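Local coordinates for protein L544 (Acanthamoeba polyphaga mimivirus, PDB 4AMQ) that probably transfers nucleotidyl groups in a metal-dependent reaction and is a virion protein that may take part in transcription-coupled DNA repair, at residues Tyr51-Lys54 with Gly55-Arg59; Tyr83-Ile86 with Val87-Asn91; Gly107-Asp110 with Arg111-Leu114; Lys242-Tyr245 with Phe246-Phe249; Gln335-Ile338 with Ile339-Thr343. All blocks are in the same frame, centred on the assembly; numbering follows the deposited sequence.

Interaction 1 (Tyr51-Lys54 with Gly55-Arg59); sequences YQIK and GSFRR
Ile-53 and Phe-57 meet where the edge strand 51-54 of the nucleotidyltransferase sheet runs through Gly-55 into a short, weakly bonded helical turn. The sequence Gly-55, Ser-56 after a first strand matches the Gly-Ser signature of the polymerase beta-like nucleotidyltransferase fold, and the nearby pair Asp-66 and Asp-68, which bind manganese, is consistent with that assignment. Gly-55 makes the bend with a positive phi of 66°, and the side chain of Ser-56 then lies about 4 Å from a manganese ion.

The apolar contact lies on the buried side. Ile-53 CG2 reaches the edge of the Phe-57 ring near its plane, 3.5 Å from CD2, while Ile-53 CD1 comes within 3.9 Å of Phe-57 CE2. Helix 28-42 borders both residues, and Ile-67 touches the phenyl ring from the next strand.

On the exposed side two cationic chains pass each other. Lys-54 bends at chi2 (-65°), which lays CD over one face of the Arg-58 guanidinium, 3.6 Å from NH1. Their charged ends, Lys-54 NZ and Arg-58 NH1, are 4.0 Å apart, a like-charge approach with no bond between them.

No hydrogen bond joins 51-54 to 55-59; within the turn Arg-59 N makes a weak bond of 3.4 Å to Gly-55 O. The aliphatic part of Arg-58 packs on the strand, with Arg-58 CD 3.3 Å from Ile-53 O.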
loop_
_atom_site.group_PDB
_atom_site.type_symbol
_atom_site.label_atom_id
_atom_site.label_comp_id
_atom_site.label_asym_id
_atom_site.label_seq_id
_atom_site.Cartn_x
_atom_site.Cartn_y
_atom_site.Cartn_z
ATOM N N TYR A 51 7.513 -14.026 -14.385
ATOM C CA TYR A 51 7.075 -13.269 -13.214
ATOM C C TYR A 51 7.422 -13.960 -11.904
ATOM O O TYR A 51 7.463 -15.191 -11.830
ATOM C CB TYR A 51 5.577 -12.929 -13.285
ATOM C CG TYR A 51 4.622 -14.030 -12.864
ATOM C CD1 TYR A 51 4.417 -14.327 -11.521
ATOM C CD2 TYR A 51 3.895 -14.748 -13.809
ATOM C CE1 TYR A 51 3.532 -15.324 -11.131
ATOM C CE2 TYR A 51 3.006 -15.743 -13.427
ATOM C CZ TYR A 51 2.829 -16.025 -12.088
ATOM O OH TYR A 51 1.948 -17.013 -11.705
ATOM N N GLN A 52 7.685 -13.159 -10.875
ATOM C CA GLN A 52 7.995 -13.690 -9.556
ATOM C C GLN A 52 7.129 -13.044 -8.481
ATOM O O GLN A 52 6.992 -11.820 -8.430
ATOM C CB GLN A 52 9.471 -13.480 -9.221
ATOM C CG GLN A 52 9.949 -14.305 -8.031
ATOM C CD GLN A 52 10.901 -15.422 -8.432
ATOM O OE1 GLN A 52 11.951 -15.173 -9.027
ATOM N NE2 GLN A 52 10.541 -16.659 -8.104
ATOM N N ILE A 53 6.540 -13.877 -7.629
ATOM C CA ILE A 53 5.754 -13.393 -6.507
ATOM C C ILE A 53 6.673 -12.985 -5.359
ATOM O O ILE A 53 7.550 -13.749 -4.954
ATOM C CB ILE A 53 4.769 -14.466 -6.027
ATOM C CG1 ILE A 53 3.837 -14.864 -7.177
ATOM C CG2 ILE A 53 3.982 -13.976 -4.815
ATOM C CD1 ILE A 53 2.821 -15.916 -6.813
ATOM N N LYS A 54 6.475 -11.777 -4.842
ATOM C CA LYS A 54 7.303 -11.267 -3.758
ATOM C C LYS A 54 6.477 -11.018 -2.503
ATOM O O LYS A 54 5.259 -11.202 -2.501
ATOM C CB LYS A 54 7.990 -9.967 -4.182
ATOM C CG LYS A 54 8.830 -10.081 -5.446
ATOM C CD LYS A 54 10.023 -11.006 -5.251
ATOM C CE LYS A 54 10.863 -11.097 -6.519
ATOM N NZ LYS A 54 11.946 -12.116 -6.415
ATOM N N GLY A 55 7.154 -10.612 -1.432
ATOM C CA GLY A 55 6.492 -10.127 -0.236
ATOM C C GLY A 55 5.671 -11.144 0.530
ATOM O O GLY A 55 5.997 -12.328 0.565
ATOM N N SER A 56 4.592 -10.665 1.139
ATOM C CA SER A 56 3.791 -11.469 2.055
ATOM C C SER A 56 3.062 -12.629 1.384
ATOM O O SER A 56 2.858 -13.672 2.000
ATOM C CB SER A 56 2.791 -10.585 2.810
ATOM O OG SER A 56 1.828 -10.031 1.933
ATOM N N PHE A 57 2.663 -12.448 0.129
ATOM C CA PHE A 57 1.967 -13.510 -0.589
ATOM C C PHE A 57 2.905 -14.676 -0.914
ATOM O O PHE A 57 2.501 -15.838 -0.879
ATOM C CB PHE A 57 1.313 -12.977 -1.862
ATOM C CG PHE A 57 0.406 -13.968 -2.536
ATOM C CD1 PHE A 57 -0.725 -14.440 -1.889
ATOM C CD2 PHE A 57 0.676 -14.420 -3.817
ATOM C CE1 PHE A 57 -1.565 -15.350 -2.504
ATOM C CE2 PHE A 57 -0.163 -15.330 -4.438
ATOM C CZ PHE A 57 -1.284 -15.794 -3.781
ATOM N N ARG A 58 4.158 -14.361 -1.232
ATOM C CA ARG A 58 5.166 -15.396 -1.449
ATOM C C ARG A 58 5.342 -16.235 -0.185
ATOM O O ARG A 58 5.581 -17.440 -0.258
ATOM C CB ARG A 58 6.501 -14.777 -1.875
ATOM C CG ARG A 58 7.681 -15.750 -1.861
ATOM C CD ARG A 58 8.974 -15.064 -2.278
ATOM N NE ARG A 58 9.148 -13.777 -1.606
ATOM C CZ ARG A 58 10.173 -12.953 -1.815
ATOM N NH1 ARG A 58 11.127 -13.282 -2.677
ATOM N NH2 ARG A 58 10.246 -11.800 -1.160
ATOM N N ARG A 59 5.213 -15.591 0.972
ATOM C CA ARG A 59 5.300 -16.279 2.257
ATOM C C ARG A 59 3.975 -16.931 2.632
ATOM O O ARG A 59 3.879 -17.627 3.645
ATOM C CB ARG A 59 5.734 -15.315 3.363
ATOM C CG ARG A 59 7.184 -14.868 3.270
ATOM C CD ARG A 59 7.554 -13.954 4.431
ATOM N NE ARG A 59 6.967 -12.623 4.300
ATOM C CZ ARG A 59 6.148 -12.066 5.187
ATOM N NH1 ARG A 59 5.807 -12.719 6.289
ATOM N NH2 ARG A 59 5.674 -10.847 4.974
#

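Interaction 2 (Tyr83-Ile86 with Val87-Asn91); sequences YQRI and VDLIN
Tyr-83 has CG anti to the backbone N (chi1 170°), which turns one face of its ring to Val-87 one turn on, and Gln-84, extended at chi1 but bent at chi2 (59°), turns its amide toward Asp-88. Both are i to i+4 pairs on the helix 82-93. Val-87 CG2 sits over that face of the Tyr-83 ring in a CH-pi contact, 4.0 Å from the centroid and nearest to CZ. Gln-84 NE2 donates a weak hydrogen bond of 2.8 Å to Asp-88 OD1; it is strongly bent, and the amide and carboxylate planes are turned 69° apart.

The other carboxylate oxygen looks to Arg-85. A water lies between them, accepting from Arg-85 NH1 at 3.0 Å; its approach to Asp-88 OD2, 2.5 Å, is unusually short, and the charged groups themselves do not touch. Leu-89 CD2 lies over one face of the guanidinium, toward its rim, 3.9 Å from Arg-85 NH2. Main-chain bonds such as Ile-90 N to Ile-86 O, 2.9 Å, carry the helix beneath.

The Tyr-83 hydroxyl bonds to Val-172 O, and Val-87 and Ile-90 pack on Leu-173, so this face lies against helix 169-174. Arg-85 NE is held by Val-44 O, which ties the neighbouring face to the loop between helix 28-42 and strand 51-54.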
loop_
_atom_site.group_PDB
_atom_site.type_symbol
_atom_site.label_atom_id
_atom_site.label_comp_id
_atom_site.label_asym_id
_atom_site.label_seq_id
_atom_site.Cartn_x
_atom_site.Cartn_y
_atom_site.Cartn_z
ATOM N N TYR A 83 4.029 0.751 -24.157
ATOM C CA TYR A 83 2.898 1.656 -24.002
ATOM C C TYR A 83 1.626 1.037 -24.562
ATOM O O TYR A 83 0.596 1.001 -23.889
ATOM C CB TYR A 83 3.181 2.998 -24.681
ATOM C CG TYR A 83 1.971 3.897 -24.777
ATOM C CD1 TYR A 83 1.374 4.414 -23.636
ATOM C CD2 TYR A 83 1.427 4.229 -26.010
ATOM C CE1 TYR A 83 0.266 5.236 -23.718
ATOM C CE2 TYR A 83 0.318 5.053 -26.103
ATOM C CZ TYR A 83 -0.258 5.553 -24.953
ATOM O OH TYR A 83 -1.361 6.372 -25.039
ATOM N N GLN A 84 1.706 0.539 -25.791
ATOM C CA GLN A 84 0.544 -0.032 -26.460
ATOM C C GLN A 84 0.009 -1.267 -25.733
ATOM O O GLN A 84 -1.194 -1.533 -25.756
ATOM C CB GLN A 84 0.864 -0.360 -27.921
ATOM C CG GLN A 84 -0.304 -0.956 -28.696
ATOM C CD GLN A 84 -1.512 -0.040 -28.734
ATOM O OE1 GLN A 84 -1.379 1.183 -28.827
ATOM N NE2 GLN A 84 -2.702 -0.628 -28.656
ATOM N N ARG A 85 0.899 -2.012 -25.084
ATOM C CA ARG A 85 0.484 -3.171 -24.294
ATOM C C ARG A 85 -0.253 -2.754 -23.019
ATOM O O ARG A 85 -1.132 -3.466 -22.541
ATOM C CB ARG A 85 1.686 -4.056 -23.951
ATOM C CG ARG A 85 1.394 -5.169 -22.950
ATOM C CD ARG A 85 0.280 -6.106 -23.421
ATOM N NE ARG A 85 0.061 -7.198 -22.475
ATOM C CZ ARG A 85 -1.023 -7.968 -22.453
ATOM N NH1 ARG A 85 -1.999 -7.765 -23.326
ATOM N NH2 ARG A 85 -1.133 -8.938 -21.553
ATOM N N ILE A 86 0.114 -1.599 -22.471
ATOM C CA ILE A 86 -0.564 -1.067 -21.296
ATOM C C ILE A 86 -1.942 -0.555 -21.698
ATOM O O ILE A 86 -2.915 -0.710 -20.959
ATOM C CB ILE A 86 0.246 0.060 -20.624
ATOM C CG1 ILE A 86 1.634 -0.449 -20.231
ATOM C CG2 ILE A 86 -0.481 0.588 -19.400
ATOM C CD1 ILE A 86 1.605 -1.724 -19.411
ATOM N N VAL A 87 -2.016 0.049 -22.879
ATOM C CA VAL A 87 -3.287 0.493 -23.430
ATOM C C VAL A 87 -4.216 -0.699 -23.626
ATOM O O VAL A 87 -5.400 -0.632 -23.300
ATOM C CB VAL A 87 -3.093 1.241 -24.762
ATOM C CG1 VAL A 87 -4.418 1.383 -25.499
ATOM C CG2 VAL A 87 -2.468 2.604 -24.509
ATOM N N ASP A 88 -3.672 -1.794 -24.149
ATOM C CA ASP A 88 -4.450 -3.013 -24.340
ATOM C C ASP A 88 -4.981 -3.534 -23.007
ATOM O O ASP A 88 -6.148 -3.901 -22.897
ATOM C CB ASP A 88 -3.614 -4.086 -25.040
ATOM C CG ASP A 88 -3.256 -3.707 -26.467
ATOM O OD1 ASP A 88 -3.542 -2.560 -26.868
ATOM O OD2 ASP A 88 -2.677 -4.553 -27.185
ATOM N N LEU A 89 -4.122 -3.565 -21.995
ATOM C CA LEU A 89 -4.541 -3.983 -20.662
ATOM C C LEU A 89 -5.684 -3.112 -20.149
ATOM O O LEU A 89 -6.708 -3.618 -19.693
ATOM C CB LEU A 89 -3.364 -3.942 -19.684
ATOM C CG LEU A 89 -2.405 -5.133 -19.747
ATOM C CD1 LEU A 89 -1.194 -4.903 -18.857
ATOM C CD2 LEU A 89 -3.128 -6.416 -19.353
ATOM N N ILE A 90 -5.504 -1.800 -20.229
ATOM C CA ILE A 90 -6.515 -0.867 -19.754
ATOM C C ILE A 90 -7.864 -1.099 -20.432
ATOM O O ILE A 90 -8.884 -1.206 -19.761
ATOM C CB ILE A 90 -6.058 0.596 -19.924
ATOM C CG1 ILE A 90 -4.828 0.861 -19.048
ATOM C CG2 ILE A 90 -7.187 1.561 -19.571
ATOM C CD1 ILE A 90 -4.291 2.279 -19.140
ATOM N N ASN A 91 -7.863 -1.203 -21.759
ATOM C CA ASN A 91 -9.102 -1.410 -22.508
ATOM C C ASN A 91 -9.797 -2.729 -22.183
ATOM O O ASN A 91 -11.024 -2.816 -22.216
ATOM C CB ASN A 91 -8.857 -1.302 -24.017
ATOM C CG ASN A 91 -8.615 0.125 -24.469
ATOM O OD1 ASN A 91 -7.822 0.376 -25.376
ATOM N ND2 ASN A 91 -9.294 1.068 -23.831
HETATM O O HOH W 1 -1.811 -6.689 -26.147
#

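Interaction 3 (Gly107-Asp110 with Arg111-Leu114); sequences GTDD and RFLL
The Asp-109 carboxylate and the Arg-111 guanidinium lie nearly coplanar, 13° apart, and meet edge to edge in a salt bridge. Arg-111 grips side-on: NE donates to Asp-109 OD1 at 2.9 Å and NH2 to OD2 at 2.8 Å, both close to straight and both on syn lone pairs. The Phe-112 ring stands at 89° to the same carboxylate and presents its edge, with CE2 3.3 Å from Asp-109 OD2.

Asp-109 OD1 also takes a weak bond of 3.3 Å from Arg-111 N. Together with the two side-chain bonds it holds the carboxylate at the start of the turn, and Arg-111 NH2 has a further acceptor in Arg-180 O. Leu-179 touches both charged chains, while Phe-112 packs on Leu-162 and Ile-127.

The backbone closes the bend through Phe-112 N to Asp-109 O, 2.9 Å, and Leu-113 N to Asp-110 O, whose donor stands above the carbonyl plane. Such successive i to i+3 bonds are characteristic of a 3-10 turn; here it follows strand 99-108 and leads into an inverse gamma turn centred on Leu-113.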
loop_
_atom_site.group_PDB
_atom_site.type_symbol
_atom_site.label_atom_id
_atom_site.label_comp_id
_atom_site.label_asym_id
_atom_site.label_seq_id
_atom_site.Cartn_x
_atom_site.Cartn_y
_atom_site.Cartn_z
ATOM N N GLY A 107 7.951 7.483 -13.903
ATOM C CA GLY A 107 8.484 8.824 -14.066
ATOM C C GLY A 107 8.599 9.588 -12.764
ATOM O O GLY A 107 8.054 9.179 -11.741
ATOM N N THR A 108 9.324 10.702 -12.800
ATOM C CA THR A 108 9.468 11.552 -11.625
ATOM C C THR A 108 9.381 13.027 -11.991
ATOM O O THR A 108 9.678 13.417 -13.121
ATOM C CB THR A 108 10.799 11.297 -10.887
ATOM O OG1 THR A 108 11.896 11.464 -11.793
ATOM C CG2 THR A 108 10.830 9.890 -10.302
ATOM N N ASP A 109 8.961 13.838 -11.027
ATOM C CA ASP A 109 8.915 15.285 -11.191
ATOM C C ASP A 109 10.027 15.892 -10.345
ATOM O O ASP A 109 9.836 16.176 -9.162
ATOM C CB ASP A 109 7.552 15.827 -10.752
ATOM C CG ASP A 109 7.399 17.311 -11.023
ATOM O OD1 ASP A 109 8.415 17.974 -11.324
ATOM O OD2 ASP A 109 6.262 17.818 -10.926
ATOM N N ASP A 110 11.189 16.086 -10.958
ATOM C CA ASP A 110 12.404 16.444 -10.226
ATOM C C ASP A 110 12.344 17.785 -9.486
ATOM O O ASP A 110 13.232 18.097 -8.690
ATOM C CB ASP A 110 13.625 16.387 -11.152
ATOM C CG ASP A 110 13.988 14.966 -11.546
ATOM O OD1 ASP A 110 13.747 14.043 -10.738
ATOM O OD2 ASP A 110 14.509 14.769 -12.664
ATOM N N ARG A 111 11.300 18.571 -9.743
ATOM C CA ARG A 111 11.099 19.827 -9.026
ATOM C C ARG A 111 10.803 19.541 -7.558
ATOM O O ARG A 111 10.951 20.412 -6.699
ATOM C CB ARG A 111 9.951 20.631 -9.640
ATOM C CG ARG A 111 10.141 20.989 -11.107
ATOM C CD ARG A 111 8.893 21.662 -11.686
ATOM N NE ARG A 111 7.713 20.807 -11.586
ATOM C CZ ARG A 111 6.461 21.224 -11.755
ATOM N NH1 ARG A 111 6.210 22.496 -12.034
ATOM N NH2 ARG A 111 5.453 20.369 -11.638
ATOM N N PHE A 112 10.381 18.311 -7.280
ATOM C CA PHE A 112 10.129 17.874 -5.917
ATOM C C PHE A 112 11.283 17.012 -5.423
ATOM O O PHE A 112 11.194 16.397 -4.363
ATOM C CB PHE A 112 8.799 17.120 -5.835
ATOM C CG PHE A 112 7.605 17.973 -6.161
ATOM C CD1 PHE A 112 7.011 18.753 -5.185
ATOM C CD2 PHE A 112 7.083 18.002 -7.445
ATOM C CE1 PHE A 112 5.920 19.542 -5.479
ATOM C CE2 PHE A 112 5.992 18.790 -7.745
ATOM C CZ PHE A 112 5.412 19.561 -6.761
ATOM N N LEU A 113 12.362 16.968 -6.201
ATOM C CA LEU A 113 13.576 16.280 -5.776
ATOM C C LEU A 113 14.398 17.198 -4.882
ATOM O O LEU A 113 15.311 17.880 -5.348
ATOM C CB LEU A 113 14.407 15.824 -6.981
ATOM C CG LEU A 113 15.707 15.084 -6.648
ATOM C CD1 LEU A 113 15.451 14.004 -5.616
ATOM C CD2 LEU A 113 16.336 14.488 -7.893
ATOM N N LEU A 114 14.070 17.207 -3.595
ATOM C CA LEU A 114 14.732 18.085 -2.643
ATOM C C LEU A 114 16.148 17.624 -2.332
ATOM O O LEU A 114 16.519 16.479 -2.593
ATOM C CB LEU A 114 13.918 18.175 -1.351
ATOM C CG LEU A 114 13.127 19.458 -1.092
ATOM C CD1 LEU A 114 12.467 19.947 -2.364
ATOM C CD2 LEU A 114 12.084 19.239 -0.007
#

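Interaction 4 (Lys242-Tyr245 with Phe246-Phe249); sequences KEYY and FMLF
Tyr-245 is the middle ring of an aromatic cluster with Phe-246 and Phe-249, and its first torsion differs from theirs. At chi1 174° its CG lies anti to the backbone N, whereas Phe-246 (-66°) and Phe-249 have CG beside theirs. The Tyr-245 ring thereby meets both phenyl groups in T-shaped contacts. Its CD2 edge stands over the centre of the Phe-246 face, with centroids 5.2 Å apart and planes at 76°. In turn Phe-249 directs its edge at the Tyr-245 face, Phe-249 CE1 lying 3.9 Å from Tyr-245 CE2.

Met-247 takes the other side of the turn. Its chain runs alongside Tyr-244, extended at chi2, which leaves SD 3.7 Å from Tyr-244 CD1 in an oblique Met-aromatic contact; the bend at chi3 then brings CE near CD1 and CE1 of the same ring. The backbone below is a type I beta turn from Tyr-245 to Leu-248, closed by Leu-248 N to Tyr-245 O at 3.2 Å, and Met-247 N bonds to Glu-243 O at 3.0 Å.

The turn leads into helix 248-254. The Tyr-245 hydroxyl bonds to Ile-269 O on helix 259-272 and its backbone N to Asn-357 OD1 on helix 334-368, while Phe-246 reaches Leu-280 and Phe-249 reaches Lys-277, both on helix 274-292.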
loop_
_atom_site.group_PDB
_atom_site.type_symbol
_atom_site.label_atom_id
_atom_site.label_comp_id
_atom_site.label_asym_id
_atom_site.label_seq_id
_atom_site.Cartn_x
_atom_site.Cartn_y
_atom_site.Cartn_z
ATOM N N LYS A 242 6.805 4.286 19.564
ATOM C CA LYS A 242 6.451 3.133 20.385
ATOM C C LYS A 242 5.365 2.278 19.722
ATOM O O LYS A 242 4.502 1.719 20.400
ATOM C CB LYS A 242 6.018 3.575 21.787
ATOM C CG LYS A 242 7.159 4.136 22.632
ATOM C CD LYS A 242 6.660 5.184 23.616
ATOM C CE LYS A 242 7.715 6.254 23.876
ATOM N NZ LYS A 242 8.526 5.984 25.086
ATOM N N GLU A 243 5.411 2.190 18.395
ATOM C CA GLU A 243 4.530 1.294 17.652
ATOM C C GLU A 243 5.059 -0.130 17.787
ATOM O O GLU A 243 5.708 -0.651 16.878
ATOM C CB GLU A 243 4.471 1.689 16.174
ATOM C CG GLU A 243 3.875 3.062 15.901
ATOM C CD GLU A 243 4.891 4.180 16.007
ATOM O OE1 GLU A 243 6.087 3.886 16.217
ATOM O OE2 GLU A 243 4.494 5.359 15.878
ATOM N N TYR A 244 4.770 -0.755 18.922
ATOM C CA TYR A 244 5.412 -2.010 19.306
ATOM C C TYR A 244 5.131 -3.188 18.377
ATOM O O TYR A 244 5.936 -4.111 18.283
ATOM C CB TYR A 244 5.057 -2.364 20.752
ATOM C CG TYR A 244 5.594 -1.361 21.750
ATOM C CD1 TYR A 244 6.942 -1.022 21.761
ATOM C CD2 TYR A 244 4.752 -0.734 22.662
ATOM C CE1 TYR A 244 7.440 -0.099 22.664
ATOM C CE2 TYR A 244 5.240 0.191 23.568
ATOM C CZ TYR A 244 6.585 0.504 23.564
ATOM O OH TYR A 244 7.076 1.424 24.463
ATOM N N TYR A 245 3.990 -3.162 17.696
ATOM C CA TYR A 245 3.670 -4.215 16.742
ATOM C C TYR A 245 4.561 -4.124 15.508
ATOM O O TYR A 245 5.099 -5.128 15.039
ATOM C CB TYR A 245 2.204 -4.146 16.326
ATOM C CG TYR A 245 1.853 -5.126 15.234
ATOM C CD1 TYR A 245 1.870 -6.492 15.474
ATOM C CD2 TYR A 245 1.509 -4.688 13.963
ATOM C CE1 TYR A 245 1.555 -7.392 14.486
ATOM C CE2 TYR A 245 1.186 -5.585 12.962
ATOM C CZ TYR A 245 1.209 -6.935 13.232
ATOM O OH TYR A 245 0.888 -7.839 12.245
ATOM N N PHE A 246 4.716 -2.914 14.986
ATOM C CA PHE A 246 5.518 -2.708 13.790
ATOM C C PHE A 246 7.018 -2.763 14.081
ATOM O O PHE A 246 7.828 -2.974 13.178
ATOM C CB PHE A 246 5.120 -1.402 13.099
ATOM C CG PHE A 246 3.722 -1.424 12.544
ATOM C CD1 PHE A 246 3.461 -2.005 11.312
ATOM C CD2 PHE A 246 2.665 -0.885 13.262
ATOM C CE1 PHE A 246 2.175 -2.038 10.801
ATOM C CE2 PHE A 246 1.378 -0.917 12.756
ATOM C CZ PHE A 246 1.133 -1.492 11.523
ATOM N N MET A 247 7.379 -2.594 15.349
ATOM C CA MET A 247 8.771 -2.702 15.766
ATOM C C MET A 247 9.210 -4.162 15.850
ATOM O O MET A 247 10.395 -4.451 16.001
ATOM C CB MET A 247 8.988 -1.993 17.103
ATOM C CG MET A 247 8.746 -0.489 17.038
ATOM S SD MET A 247 8.397 0.260 18.642
ATOM C CE MET A 247 9.988 0.099 19.451
ATOM N N LEU A 248 8.251 -5.080 15.750
ATOM C CA LEU A 248 8.564 -6.503 15.682
ATOM C C LEU A 248 9.149 -6.864 14.320
ATOM O O LEU A 248 9.891 -7.837 14.196
ATOM C CB LEU A 248 7.315 -7.352 15.938
ATOM C CG LEU A 248 6.695 -7.342 17.337
ATOM C CD1 LEU A 248 5.409 -8.152 17.337
ATOM C CD2 LEU A 248 7.666 -7.880 18.376
ATOM N N PHE A 249 8.801 -6.081 13.300
ATOM C CA PHE A 249 9.258 -6.330 11.935
ATOM C C PHE A 249 10.780 -6.200 11.788
ATOM O O PHE A 249 11.410 -7.027 11.131
ATOM C CB PHE A 249 8.538 -5.411 10.938
ATOM C CG PHE A 249 7.092 -5.768 10.711
ATOM C CD1 PHE A 249 6.169 -5.682 11.741
ATOM C CD2 PHE A 249 6.658 -6.197 9.465
ATOM C CE1 PHE A 249 4.837 -6.014 11.530
ATOM C CE2 PHE A 249 5.330 -6.529 9.250
ATOM C CZ PHE A 249 4.419 -6.436 10.283
#

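Interaction 5 (Gln335-Ile338 with Ile339-Thr343); sequences QDKI and IAWNT
Lys-337 lays its aliphatic chain over one face of the Trp-341 indole, one turn further along helix 334-368. CG makes a CH-pi contact, 3.5 Å from the centroid of the six-membered ring and only 8° off its normal, and CD lies nearer the rim, 3.2 Å from Trp-341 CH2, a close packing. The two side chains run the same way, Lys-337 extended through chi2, which keeps CG and CD on the ring face, and turning at chi3 (-74°) only beyond CD.

A lighter contact of the same spacing joins Gln-335 CG to Ile-339 CD1 at 3.9 Å, the chains crossing at about a right angle.

Beneath them the helical bonds set the spacing, including Trp-341 N to Lys-337 O and Ala-340 N to Asp-336 O, each 2.9 Å. Farther out, Trp-341 NE1 makes weak bonds to Ser-329 OG and Ile-325 O, and Ile-338 O also accepts from Tyr-286 OH. The indole is thus set among helices 319-331, 297-311 and 274-292, with Val-328, Ala-300 and Tyr-286 touching it.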
loop_
_atom_site.group_PDB
_atom_site.type_symbol
_atom_site.label_atom_id
_atom_site.label_comp_id
_atom_site.label_asym_id
_atom_site.label_seq_id
_atom_site.Cartn_x
_atom_site.Cartn_y
_atom_site.Cartn_z
ATOM N N GLN A 335 -22.988 9.543 -1.733
ATOM C CA GLN A 335 -21.628 10.025 -1.511
ATOM C C GLN A 335 -21.378 10.501 -0.077
ATOM O O GLN A 335 -20.285 10.324 0.457
ATOM C CB GLN A 335 -21.300 11.151 -2.492
ATOM C CG GLN A 335 -19.838 11.534 -2.517
ATOM C CD GLN A 335 -18.962 10.399 -3.007
ATOM O OE1 GLN A 335 -19.401 9.556 -3.789
ATOM N NE2 GLN A 335 -17.724 10.365 -2.544
ATOM N N ASP A 336 -22.384 11.121 0.537
ATOM C CA ASP A 336 -22.259 11.571 1.920
ATOM C C ASP A 336 -21.941 10.396 2.837
ATOM O O ASP A 336 -21.165 10.524 3.781
ATOM C CB ASP A 336 -23.536 12.276 2.383
ATOM C CG ASP A 336 -23.701 13.647 1.758
ATOM O OD1 ASP A 336 -22.687 14.223 1.312
ATOM O OD2 ASP A 336 -24.842 14.152 1.717
ATOM N N LYS A 337 -22.554 9.254 2.549
ATOM C CA LYS A 337 -22.293 8.025 3.282
ATOM C C LYS A 337 -20.835 7.569 3.121
ATOM O O LYS A 337 -20.171 7.218 4.103
ATOM C CB LYS A 337 -23.257 6.930 2.817
ATOM C CG LYS A 337 -23.157 5.638 3.596
ATOM C CD LYS A 337 -24.055 4.557 3.000
ATOM C CE LYS A 337 -25.521 4.801 3.298
ATOM N NZ LYS A 337 -26.357 3.627 2.908
ATOM N N ILE A 338 -20.342 7.581 1.885
ATOM C CA ILE A 338 -18.964 7.173 1.593
ATOM C C ILE A 338 -17.960 8.038 2.358
ATOM O O ILE A 338 -16.987 7.534 2.930
ATOM C CB ILE A 338 -18.655 7.270 0.081
ATOM C CG1 ILE A 338 -19.638 6.415 -0.728
ATOM C CG2 ILE A 338 -17.220 6.853 -0.205
ATOM C CD1 ILE A 338 -19.347 6.380 -2.227
ATOM N N ILE A 339 -18.213 9.341 2.357
ATOM C CA ILE A 339 -17.384 10.315 3.057
ATOM C C ILE A 339 -17.414 10.134 4.579
ATOM O O ILE A 339 -16.368 10.109 5.227
ATOM C CB ILE A 339 -17.833 11.744 2.702
ATOM C CG1 ILE A 339 -17.584 12.012 1.215
ATOM C CG2 ILE A 339 -17.123 12.771 3.578
ATOM C CD1 ILE A 339 -18.310 13.236 0.681
ATOM N N ALA A 340 -18.614 10.018 5.144
ATOM C CA ALA A 340 -18.764 9.822 6.584
ATOM C C ALA A 340 -18.052 8.549 7.032
ATOM O O ALA A 340 -17.386 8.532 8.066
ATOM C CB ALA A 340 -20.228 9.773 6.968
ATOM N N TRP A 341 -18.202 7.486 6.246
ATOM C CA TRP A 341 -17.489 6.238 6.496
ATOM C C TRP A 341 -15.980 6.449 6.483
ATOM O O TRP A 341 -15.269 5.950 7.348
ATOM C CB TRP A 341 -17.857 5.194 5.445
ATOM C CG TRP A 341 -19.118 4.471 5.725
ATOM C CD1 TRP A 341 -19.754 4.352 6.931
ATOM C CD2 TRP A 341 -19.932 3.749 4.783
ATOM N NE1 TRP A 341 -20.896 3.601 6.794
ATOM C CE2 TRP A 341 -21.020 3.226 5.483
ATOM C CE3 TRP A 341 -19.811 3.509 3.407
ATOM C CZ2 TRP A 341 -22.007 2.460 4.858
ATOM C CZ3 TRP A 341 -20.794 2.754 2.793
ATOM C CH2 TRP A 341 -21.874 2.238 3.516
ATOM N N ASN A 342 -15.493 7.174 5.484
ATOM C CA ASN A 342 -14.062 7.406 5.353
ATOM C C ASN A 342 -13.535 8.074 6.618
ATOM O O ASN A 342 -12.508 7.679 7.163
ATOM C CB ASN A 342 -13.768 8.264 4.119
ATOM C CG ASN A 342 -12.290 8.281 3.752
ATOM O OD1 ASN A 342 -11.611 7.256 3.801
ATOM N ND2 ASN A 342 -11.788 9.454 3.383
ATOM N N THR A 343 -14.266 9.078 7.090
ATOM C CA THR A 343 -13.924 9.783 8.319
ATOM C C THR A 343 -13.879 8.844 9.526
ATOM O O THR A 343 -12.937 8.882 10.318
ATOM C CB THR A 343 -14.924 10.923 8.594
ATOM O OG1 THR A 343 -14.760 11.945 7.605
ATOM C CG2 THR A 343 -14.700 11.520 9.978
#

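How the interactions relate
All five contacts are local and lie in series along the chain, so none nests within or crosses another and each closes only a turn or a helical step. Interactions 1, 2 and 3 belong to the nucleotidyltransferase domain. Interactions 1 and 3 reach the same mixed sheet, at strands 51-54 and 99-108, their centres about 30 Å apart; interaction 2 lies on the helix preceding strand 99-108. Interactions 4 and 5 belong to the helical domain, and helix 334-368 links them, carrying residues 335-343 and packing against residues 242-249. Between the domains, interactions 1 and 4 approach to about 6 Å between nearest atoms without touching.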